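Local structure of aluminum resistance protein (Clostridium novyi, 3I16) at residues Asn219-Phe224 with Asp332-Ile337; Ile36-Arg41 with Ala304-Ile309; Asn50-Glu55 with Asp79-Arg84. The protein is probably a pyridoxal-5'-phosphate-dependent carbon-sulfur lyase of the methionine gamma-lyase family, involved in aluminum resistance. All coordinates share one frame; numbering follows the deposited sequence. Where two conformers were deposited one is given.

Contact 1: Asn219-Phe224 with Asp332-Ile337; sequences NCYGEF and DIIQSI. With PLP (pyridoxal-5'-phosphate), chain J.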
loop_
_atom_site.group_PDB
_atom_site.type_symbol
_atom_site.label_atom_id
_atom_site.label_comp_id
_atom_site.label_asym_id
_atom_site.label_seq_id
_atom_site.Cartn_x
_atom_site.Cartn_y
_atom_site.Cartn_z
ATOM N N ASN B 219 -9.337 26.455 -9.356
ATOM C CA ASN B 219 -10.361 25.690 -10.036
ATOM C C ASN B 219 -11.127 24.704 -9.146
ATOM O O ASN B 219 -12.006 23.989 -9.639
ATOM C CB ASN B 219 -9.715 24.916 -11.211
ATOM C CG ASN B 219 -10.707 24.618 -12.331
ATOM O OD1 ASN B 219 -11.552 25.457 -12.637
ATOM N ND2 ASN B 219 -10.607 23.437 -12.949
ATOM N N CYS B 220 -10.789 24.641 -7.861
ATOM C CA CYS B 220 -11.475 23.727 -6.938
ATOM C C CYS B 220 -12.990 23.738 -7.077
ATOM O O CYS B 220 -13.600 24.811 -7.053
ATOM C CB CYS B 220 -11.163 24.092 -5.502
ATOM S SG CYS B 220 -9.520 23.634 -4.972
ATOM N N TYR B 221 -13.564 22.540 -7.198
ATOM C CA TYR B 221 -15.017 22.299 -7.325
ATOM C C TYR B 221 -15.640 22.539 -8.688
ATOM O O TYR B 221 -16.793 22.175 -8.901
ATOM C CB TYR B 221 -15.828 23.069 -6.293
ATOM C CG TYR B 221 -15.626 22.636 -4.859
ATOM C CD1 TYR B 221 -15.987 21.350 -4.448
ATOM C CD2 TYR B 221 -15.185 23.518 -3.910
ATOM C CE1 TYR B 221 -15.848 20.967 -3.151
ATOM C CE2 TYR B 221 -15.060 23.143 -2.605
ATOM C CZ TYR B 221 -15.393 21.883 -2.232
ATOM O OH TYR B 221 -15.239 21.538 -0.929
ATOM N N GLY B 222 -14.879 23.092 -9.627
ATOM C CA GLY B 222 -15.393 23.393 -10.958
ATOM C C GLY B 222 -15.059 22.392 -12.030
ATOM O O GLY B 222 -15.575 22.501 -13.140
ATOM N N GLU B 223 -14.224 21.395 -11.701
ATOM C CA GLU B 223 -13.788 20.435 -12.706
ATOM C C GLU B 223 -14.971 19.649 -13.256
ATOM O O GLU B 223 -15.830 19.183 -12.503
ATOM C CB GLU B 223 -12.736 19.460 -12.160
ATOM C CG GLU B 223 -11.506 20.106 -11.555
ATOM C CD GLU B 223 -11.606 20.429 -10.077
ATOM O OE1 GLU B 223 -12.697 20.290 -9.476
ATOM O OE2 GLU B 223 -10.583 20.882 -9.525
ATOM N N PHE B 224 -15.036 19.576 -14.581
ATOM C CA PHE B 224 -16.094 18.866 -15.310
ATOM C C PHE B 224 -17.541 19.422 -15.180
ATOM O O PHE B 224 -18.507 18.751 -15.542
ATOM C CB PHE B 224 -16.011 17.374 -15.020
ATOM C CG PHE B 224 -14.624 16.807 -15.249
ATOM C CD1 PHE B 224 -14.055 16.844 -16.503
ATOM C CD2 PHE B 224 -13.896 16.280 -14.208
ATOM C CE1 PHE B 224 -12.778 16.346 -16.716
ATOM C CE2 PHE B 224 -12.613 15.789 -14.412
ATOM C CZ PHE B 224 -12.058 15.818 -15.669
ATOM N N ASP B 332 -19.737 25.160 -10.139
ATOM C CA ASP B 332 -19.168 24.314 -9.079
ATOM C C ASP B 332 -20.270 23.406 -8.506
ATOM O O ASP B 332 -21.449 23.535 -8.864
ATOM C CB ASP B 332 -18.427 25.134 -8.002
ATOM C CG ASP B 332 -19.358 25.901 -7.067
ATOM O OD1 ASP B 332 -20.549 25.549 -6.935
ATOM O OD2 ASP B 332 -18.888 26.864 -6.428
ATOM N N ILE B 333 -19.902 22.504 -7.609
ATOM C CA ILE B 333 -20.866 21.556 -7.048
ATOM C C ILE B 333 -21.504 21.994 -5.733
ATOM O O ILE B 333 -22.229 21.220 -5.115
ATOM C CB ILE B 333 -20.235 20.134 -6.857
ATOM C CG1 ILE B 333 -19.092 20.137 -5.830
ATOM C CG2 ILE B 333 -19.768 19.580 -8.205
ATOM C CD1 ILE B 333 -18.710 18.740 -5.328
ATOM N N ILE B 334 -21.252 23.219 -5.299
ATOM C CA ILE B 334 -21.689 23.621 -3.969
ATOM C C ILE B 334 -23.105 24.191 -3.970
ATOM O O ILE B 334 -23.464 24.895 -4.907
ATOM C CB ILE B 334 -20.710 24.643 -3.344
ATOM C CG1 ILE B 334 -19.311 24.038 -3.247
ATOM C CG2 ILE B 334 -21.177 25.049 -1.945
ATOM C CD1 ILE B 334 -18.281 24.980 -2.648
ATOM N N GLN B 335 -23.904 23.827 -2.959
ATOM C CA GLN B 335 -25.232 24.378 -2.763
ATOM C C GLN B 335 -25.281 25.046 -1.406
ATOM O O GLN B 335 -24.979 24.386 -0.410
ATOM C CB GLN B 335 -26.309 23.288 -2.810
ATOM C CG GLN B 335 -27.699 23.847 -2.625
ATOM C CD GLN B 335 -28.026 24.880 -3.689
ATOM O OE1 GLN B 335 -27.774 24.648 -4.871
ATOM N NE2 GLN B 335 -28.607 26.016 -3.280
ATOM N N SER B 336 -25.687 26.320 -1.355
ATOM C CA SER B 336 -25.776 27.085 -0.113
ATOM C C SER B 336 -27.233 27.199 0.326
ATOM O O SER B 336 -28.110 27.373 -0.535
ATOM C CB SER B 336 -25.199 28.500 -0.306
ATOM O OG SER B 336 -23.912 28.472 -0.918
ATOM N N ILE B 337 -27.466 27.123 1.642
ATOM C CA ILE B 337 -28.794 27.226 2.242
ATOM C C ILE B 337 -28.708 28.227 3.412
ATOM O O ILE B 337 -27.942 28.010 4.346
ATOM C CB ILE B 337 -29.246 25.865 2.826
ATOM C CG1 ILE B 337 -28.985 24.707 1.854
ATOM C CG2 ILE B 337 -30.696 25.904 3.256
ATOM C CD1 ILE B 337 -29.162 23.371 2.490
HETATM N N1 PLP J . -10.270 27.312 -2.966
HETATM C C2 PLP J . -11.616 27.111 -2.905
HETATM C C2A PLP J . -12.547 28.107 -3.523
HETATM C C3 PLP J . -12.091 25.966 -2.268
HETATM O O3 PLP J . -13.447 25.756 -2.216
HETATM C C4 PLP J . -11.202 25.047 -1.691
HETATM C C5 PLP J . -9.831 25.270 -1.758
HETATM C C6 PLP J . -9.388 26.401 -2.413
HETATM C C5A PLP J . -8.795 24.316 -1.194
HETATM O O4P PLP J . -9.133 23.854 0.072
HETATM P P PLP J . -8.370 22.649 0.872
HETATM O O1P PLP J . -8.173 21.376 0.062
HETATM O O2P PLP J . -9.347 22.336 1.981
HETATM O O3P PLP J . -7.020 23.159 1.351
#
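At the wall of the pyridoxal-5'-phosphate (PLP) pocket, the Y221 ring is packed against I333 and I334 of segment 332-337. A type II beta turn from N219 to G222 closes with G222 N bonded to N219 O, and Y221 stands at its third position with a positive phi of 78°. The isoleucines suit the two apolar approaches to the ring. I334 CD1 lies over one face, displaced from the middle of the ring and 4.0 Å from the Y221 ring centroid, a CH-pi contact. I333 CG1 comes obliquely to Y221 CD1 at 3.6 Å, its side chain crossing the tyrosine at about a right angle. At the ring's C-H edge, PLP O3 lies in the plane, 3.1 Å from Y221 CE2; the hydroxyl of Y221 is hydrogen-bonded to S388.

At the base of the tyrosine, the two backbones meet at Y221 O, which takes a CA-H...O contact from D332 CA at 3.2 Å and only a weak bond from I333 N. D332 shapes its own loop: OD1 accepts from I334 N at 2.9 Å, an Asx turn, and OD2 bonds S185 of the cofactor pocket. C220 SG rests 3.6 Å from PLP C5. Such a loop, leaving strand 214-218 just after the PLP-bound D218, is characteristic of the cofactor site in the aminotransferase-like PLP fold.

Contact 2: Ile36-Arg41 with Ala304-Ile309; sequences ILDDIR and ALKGAI. With EDO (1,2-ethanediol), chain L.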
loop_
_atom_site.group_PDB
_atom_site.type_symbol
_atom_site.label_atom_id
_atom_site.label_comp_id
_atom_site.label_asym_id
_atom_site.label_seq_id
_atom_site.Cartn_x
_atom_site.Cartn_y
_atom_site.Cartn_z
ATOM N N ILE B 36 -29.398 18.383 -19.431
ATOM C CA ILE B 36 -28.319 19.305 -19.802
ATOM C C ILE B 36 -26.990 18.776 -19.272
ATOM O O ILE B 36 -25.962 18.747 -19.977
ATOM C CB ILE B 36 -28.553 20.700 -19.169
ATOM C CG1 ILE B 36 -29.801 21.381 -19.760
ATOM C CG2 ILE B 36 -27.347 21.573 -19.348
ATOM C CD1 ILE B 36 -31.134 20.921 -19.163
ATOM N N LEU B 37 -27.016 18.331 -18.026
ATOM C CA LEU B 37 -25.833 17.805 -17.365
ATOM C C LEU B 37 -25.311 16.529 -18.027
ATOM O O LEU B 37 -24.100 16.340 -18.153
ATOM C CB LEU B 37 -26.110 17.564 -15.871
ATOM C CG LEU B 37 -26.612 18.768 -15.054
ATOM C CD1 LEU B 37 -26.745 18.400 -13.590
ATOM C CD2 LEU B 37 -25.737 20.022 -15.215
ATOM N N ASP B 38 -26.210 15.659 -18.462
ATOM C CA ASP B 38 -25.782 14.413 -19.108
ATOM C C ASP B 38 -25.073 14.655 -20.451
ATOM O O ASP B 38 -24.149 13.900 -20.817
ATOM C CB ASP B 38 -26.974 13.475 -19.285
ATOM C CG ASP B 38 -27.574 13.036 -17.961
ATOM O OD1 ASP B 38 -26.938 13.186 -16.896
ATOM O OD2 ASP B 38 -28.689 12.507 -17.977
ATOM N N ASP B 39 -25.499 15.699 -21.175
ATOM C CA ASP B 39 -24.888 16.067 -22.470
ATOM C C ASP B 39 -23.464 16.506 -22.231
ATOM O O ASP B 39 -22.561 16.104 -22.969
ATOM C CB ASP B 39 -25.680 17.187 -23.179
ATOM C CG ASP B 39 -27.121 16.788 -23.493
ATOM O OD1 ASP B 39 -27.386 15.579 -23.612
ATOM O OD2 ASP B 39 -27.992 17.677 -23.626
ATOM N N ILE B 40 -23.262 17.304 -21.182
ATOM C CA ILE B 40 -21.922 17.760 -20.780
ATOM C C ILE B 40 -21.061 16.567 -20.311
ATOM O O ILE B 40 -19.912 16.443 -20.701
ATOM C CB ILE B 40 -22.016 18.850 -19.688
ATOM C CG1 ILE B 40 -22.644 20.130 -20.246
ATOM C CG2 ILE B 40 -20.657 19.193 -19.105
ATOM C CD1 ILE B 40 -23.119 21.088 -19.150
ATOM N N ARG B 41 -21.638 15.684 -19.500
ATOM C CA ARG B 41 -20.916 14.535 -18.921
ATOM C C ARG B 41 -20.395 13.603 -19.997
ATOM O O ARG B 41 -19.255 13.113 -19.930
ATOM C CB ARG B 41 -21.845 13.795 -17.954
ATOM C CG ARG B 41 -21.243 12.565 -17.278
ATOM C CD ARG B 41 -22.301 11.839 -16.511
ATOM N NE ARG B 41 -23.372 11.346 -17.380
ATOM C CZ ARG B 41 -24.527 10.847 -16.959
ATOM N NH1 ARG B 41 -24.816 10.758 -15.659
ATOM N NH2 ARG B 41 -25.423 10.445 -17.848
ATOM N N ALA B 304 -22.671 14.451 -7.903
ATOM C CA ALA B 304 -22.652 15.458 -6.840
ATOM C C ALA B 304 -23.477 16.682 -7.224
ATOM O O ALA B 304 -24.223 17.229 -6.392
ATOM C CB ALA B 304 -21.197 15.882 -6.501
ATOM N N LEU B 305 -23.342 17.118 -8.472
ATOM C CA LEU B 305 -24.062 18.299 -8.905
ATOM C C LEU B 305 -25.584 18.067 -8.921
ATOM O O LEU B 305 -26.336 18.961 -8.554
ATOM C CB LEU B 305 -23.593 18.764 -10.278
ATOM C CG LEU B 305 -24.205 20.094 -10.684
ATOM C CD1 LEU B 305 -23.695 21.180 -9.725
ATOM C CD2 LEU B 305 -23.862 20.385 -12.097
ATOM N N LYS B 306 -26.018 16.880 -9.347
ATOM C CA LYS B 306 -27.447 16.500 -9.299
ATOM C C LYS B 306 -27.960 16.550 -7.853
ATOM O O LYS B 306 -29.101 17.010 -7.559
ATOM C CB LYS B 306 -27.672 15.120 -9.942
ATOM C CG LYS B 306 -27.615 15.177 -11.437
ATOM C CD LYS B 306 -27.741 13.803 -12.099
ATOM C CE LYS B 306 -27.555 13.914 -13.608
ATOM N NZ LYS B 306 -27.835 12.635 -14.344
ATOM N N GLY B 307 -27.112 16.134 -6.933
ATOM C CA GLY B 307 -27.437 16.250 -5.513
ATOM C C GLY B 307 -27.608 17.703 -5.077
ATOM O O GLY B 307 -28.516 18.014 -4.308
ATOM N N ALA B 308 -26.728 18.587 -5.558
ATOM C CA ALA B 308 -26.809 20.019 -5.253
ATOM C C ALA B 308 -28.109 20.638 -5.777
ATOM O O ALA B 308 -28.764 21.425 -5.081
ATOM C CB ALA B 308 -25.589 20.770 -5.836
ATOM N N ILE B 309 -28.487 20.260 -6.999
ATOM C CA ILE B 309 -29.695 20.793 -7.627
ATOM C C ILE B 309 -30.937 20.323 -6.865
ATOM O O ILE B 309 -31.848 21.112 -6.603
ATOM C CB ILE B 309 -29.770 20.400 -9.135
ATOM C CG1 ILE B 309 -28.566 21.013 -9.891
ATOM C CG2 ILE B 309 -31.071 20.859 -9.716
ATOM C CD1 ILE B 309 -28.336 20.492 -11.320
HETATM C C1 EDO L . -28.229 9.656 -11.144
HETATM O O1 EDO L . -27.386 8.752 -10.418
HETATM C C2 EDO L . -27.946 9.597 -12.639
HETATM O O2 EDO L . -26.715 10.250 -13.003
#
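L37 and I309 meet tip to tip between two nearly antiparallel helix segments, 36-41 and 304-309, whose axes come no closer than 11.6 Å at an angle of 164°. At that spacing, long side chains have to bridge the gap, and leucine and isoleucine have the reach to do so. L37 CD1 and I309 CD1 are 3.5 Å apart, a close methyl-methyl contact, a little short for two carbons. L305 crosses L37 at about a right angle; with its CG anti to the backbone N (chi1 -173°), it brings L305 CD2 to 3.7 Å from L37 CD2. One leucine thus presses both its methyls against residues one helical turn apart.

Toward the more exposed side, the chemistry turns ionic. K306 leaves its helix beside the apolar cluster, its CG 4.0 Å from L37 CD1, and its chain, extended beyond CG, carries NZ across to D38. There K306 NZ donates to the syn lone pair of D38 OD1 at 2.8 Å, the two side chains crossing at about a right angle. Lysine suits this place because its methylenes can line the leucine while its ammonium reaches the acid. R41, bent at chi3 (62°), turns one guanidinium face to the same oxygen; D38 OD1 lies 3.1 Å above that plane, so the attraction is between charges alone. The acid probably eases the repulsion between R41 NH1 and K306 NZ. A 1,2-ethanediol molecule, probably from the crystallisation liquor, accepts from K306 NZ and weakly from R41 NH1.

R41 NE is paired with D412 of a neighbouring subunit. Within the chain, the pair joins long helices 17-54 and 287-318; F34 and I30 extend the packing onto I309, and R330, in the loop before strand 335-338, packs against L305 and I309.

Contact 3: Asn50-Glu55 with Asp79-Arg84; sequences NAFQEE and DAVYAR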
loop_
_atom_site.group_PDB
_atom_site.type_symbol
_atom_site.label_atom_id
_atom_site.label_comp_id
_atom_site.label_asym_id
_atom_site.label_seq_id
_atom_site.Cartn_x
_atom_site.Cartn_y
_atom_site.Cartn_z
ATOM N N ASN B 50 -10.071 10.024 -24.272
ATOM C CA ASN B 50 -9.144 10.380 -25.327
ATOM C C ASN B 50 -7.751 10.692 -24.797
ATOM O O ASN B 50 -6.759 10.243 -25.376
ATOM C CB ASN B 50 -9.673 11.570 -26.123
ATOM C CG ASN B 50 -8.825 11.863 -27.325
ATOM O OD1 ASN B 50 -8.120 12.871 -27.381
ATOM N ND2 ASN B 50 -8.846 10.959 -28.278
ATOM N N ALA B 51 -7.678 11.449 -23.694
ATOM C CA ALA B 51 -6.389 11.801 -23.081
ATOM C C ALA B 51 -5.635 10.543 -22.657
ATOM O O ALA B 51 -4.426 10.435 -22.885
ATOM C CB ALA B 51 -6.596 12.759 -21.908
ATOM N N PHE B 52 -6.342 9.575 -22.073
ATOM C CA PHE B 52 -5.713 8.287 -21.728
ATOM C C PHE B 52 -5.108 7.591 -22.951
ATOM O O PHE B 52 -3.971 7.105 -22.920
ATOM C CB PHE B 52 -6.727 7.304 -21.107
ATOM C CG PHE B 52 -6.834 7.382 -19.610
ATOM C CD1 PHE B 52 -7.518 8.426 -18.992
ATOM C CD2 PHE B 52 -6.276 6.379 -18.826
ATOM C CE1 PHE B 52 -7.629 8.476 -17.603
ATOM C CE2 PHE B 52 -6.360 6.421 -17.460
ATOM C CZ PHE B 52 -7.050 7.466 -16.835
ATOM N N GLN B 53 -5.879 7.573 -24.026
ATOM C CA GLN B 53 -5.504 6.851 -25.223
ATOM C C GLN B 53 -4.344 7.482 -25.966
ATOM O O GLN B 53 -3.473 6.766 -26.454
ATOM C CB GLN B 53 -6.729 6.684 -26.124
ATOM C CG GLN B 53 -7.776 5.828 -25.436
ATOM C CD GLN B 53 -9.028 5.681 -26.231
ATOM O OE1 GLN B 53 -9.352 6.536 -27.063
ATOM N NE2 GLN B 53 -9.760 4.593 -25.983
ATOM N N GLU B 54 -4.321 8.810 -26.023
ATOM C CA GLU B 54 -3.232 9.531 -26.660
ATOM C C GLU B 54 -1.921 9.272 -25.935
ATOM O O GLU B 54 -0.860 9.181 -26.567
ATOM C CB GLU B 54 -3.533 11.025 -26.718
ATOM C CG GLU B 54 -4.669 11.385 -27.668
ATOM C CD GLU B 54 -4.306 11.180 -29.123
ATOM O OE1 GLU B 54 -3.121 11.397 -29.491
ATOM O OE2 GLU B 54 -5.213 10.816 -29.912
ATOM N N GLU B 55 -1.987 9.114 -24.618
ATOM C CA GLU B 55 -0.802 8.817 -23.827
ATOM C C GLU B 55 -0.481 7.333 -23.749
ATOM O O GLU B 55 0.465 6.941 -23.060
ATOM C CB GLU B 55 -0.945 9.409 -22.410
ATOM C CG GLU B 55 -0.848 10.896 -22.407
ATOM C CD GLU B 55 0.472 11.394 -22.978
ATOM O OE1 GLU B 55 1.527 10.749 -22.744
ATOM O OE2 GLU B 55 0.443 12.450 -23.644
ATOM N N ASP B 79 0.774 13.228 -15.463
ATOM C CA ASP B 79 0.891 14.655 -15.719
ATOM C C ASP B 79 0.509 14.961 -17.178
ATOM O O ASP B 79 -0.233 15.923 -17.449
ATOM C CB ASP B 79 2.296 15.168 -15.440
ATOM C CG ASP B 79 2.649 15.182 -13.959
ATOM O OD1 ASP B 79 1.768 15.026 -13.082
ATOM O OD2 ASP B 79 3.852 15.319 -13.665
ATOM N N ALA B 80 0.970 14.110 -18.089
ATOM C CA ALA B 80 0.688 14.258 -19.515
ATOM C C ALA B 80 -0.782 14.071 -19.813
ATOM O O ALA B 80 -1.347 14.799 -20.635
ATOM C CB ALA B 80 1.551 13.262 -20.349
ATOM N N VAL B 81 -1.406 13.084 -19.170
ATOM C CA VAL B 81 -2.855 12.882 -19.341
ATOM C C VAL B 81 -3.632 14.114 -18.855
ATOM O O VAL B 81 -4.559 14.566 -19.533
ATOM C CB VAL B 81 -3.360 11.609 -18.621
ATOM C CG1 VAL B 81 -4.882 11.555 -18.598
ATOM C CG2 VAL B 81 -2.787 10.356 -19.292
ATOM N N TYR B 82 -3.258 14.647 -17.687
ATOM C CA TYR B 82 -3.924 15.838 -17.134
ATOM C C TYR B 82 -3.799 17.035 -18.091
ATOM O O TYR B 82 -4.765 17.773 -18.318
ATOM C CB TYR B 82 -3.359 16.223 -15.752
ATOM C CG TYR B 82 -4.162 15.770 -14.553
ATOM C CD1 TYR B 82 -4.318 14.427 -14.254
ATOM C CD2 TYR B 82 -4.725 16.701 -13.681
ATOM C CE1 TYR B 82 -5.071 14.024 -13.155
ATOM C CE2 TYR B 82 -5.472 16.306 -12.561
ATOM C CZ TYR B 82 -5.626 14.969 -12.300
ATOM O OH TYR B 82 -6.334 14.565 -11.191
ATOM N N ALA B 83 -2.599 17.214 -18.627
ATOM C CA ALA B 83 -2.284 18.296 -19.564
ATOM C C ALA B 83 -3.134 18.223 -20.838
ATOM O O ALA B 83 -3.643 19.256 -21.305
ATOM C CB ALA B 83 -0.786 18.318 -19.871
ATOM N N ARG B 84 -3.348 17.004 -21.349
ATOM C CA ARG B 84 -4.250 16.815 -22.476
ATOM C C ARG B 84 -5.700 17.124 -22.109
ATOM O O ARG B 84 -6.398 17.758 -22.897
ATOM C CB ARG B 84 -4.164 15.399 -23.035
ATOM C CG ARG B 84 -2.896 15.156 -23.815
ATOM C CD ARG B 84 -2.797 13.720 -24.239
ATOM N NE ARG B 84 -1.535 13.490 -24.928
ATOM C CZ ARG B 84 -1.328 13.741 -26.217
ATOM N NH1 ARG B 84 -2.303 14.219 -26.995
ATOM N NH2 ARG B 84 -0.136 13.494 -26.738
#
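R84 of helix 73-86 reaches E54 and E55 at the C-terminal end of helix 17-54 in a case of helix-helix packing, the N-to-C directions of the short segments 134° apart and their axes 8.5 Å from each other. Starting at the root, R84 CB lies 3.8 Å from A51 CB; the small alanine lets the backbones close in, so that A51 and V81 have their CA atoms 5.3 Å apart. The chain then runs extended from CG to NE. CD touches both E54 CB and E55 OE2, and the guanidinium arrives with one face against E54 CB, which stands 3.3 Å from the plane, toward the edge of the group. In the guanidinium plane, NE gives an almost straight bond (176°) to E55 OE2, and NH2 adds a weak one to the same oxygen. R84 NH1 has E54 OE1 at a long 3.9 Å, well out of the guanidinium plane, so the E54 carboxylate contributes charge alone, while its CB does the packing. Arginine suits this exposed place, since its flat head can rest on a methylene and pair with acids at once.

E55 is bent about its CB-CG bond, which folds its carboxylate back over the other helix: E55 CD sits 3.4 Å from A80 CB, while CB and CG slide past V81 CG2. V81 is the apolar centre, its CG1 directed at A51 CB and F52 CD1; its side chain also packs on L294 of helix 287-318, and F52 on I358 of a neighbouring subunit. E55 OE2 receives R84 NE on its anti side, 18° out of the carboxylate plane, at 2.6 Å.

In the fold
Contact 1 is wholly buried, its centre about 5 Å from that of the chain, whereas the centres of contacts 2 and 3 lie at about 15 and 21 Å and both are only partly buried. Their chemistry follows: contact 1 relies on an aromatic ring, aliphatic carbons and backbone atoms beside the cofactor, while the other two pair an apolar side with a salt-bridge network toward solvent. Helix 17-54 serves both of these, meeting helix 287-318 in one and helix 73-86 in the other, and both touch the same neighbouring subunit. Contacts 1 and 2 abut directly, L305 CD1 packing against D332 O and I333 CA; contact 3 touches neither.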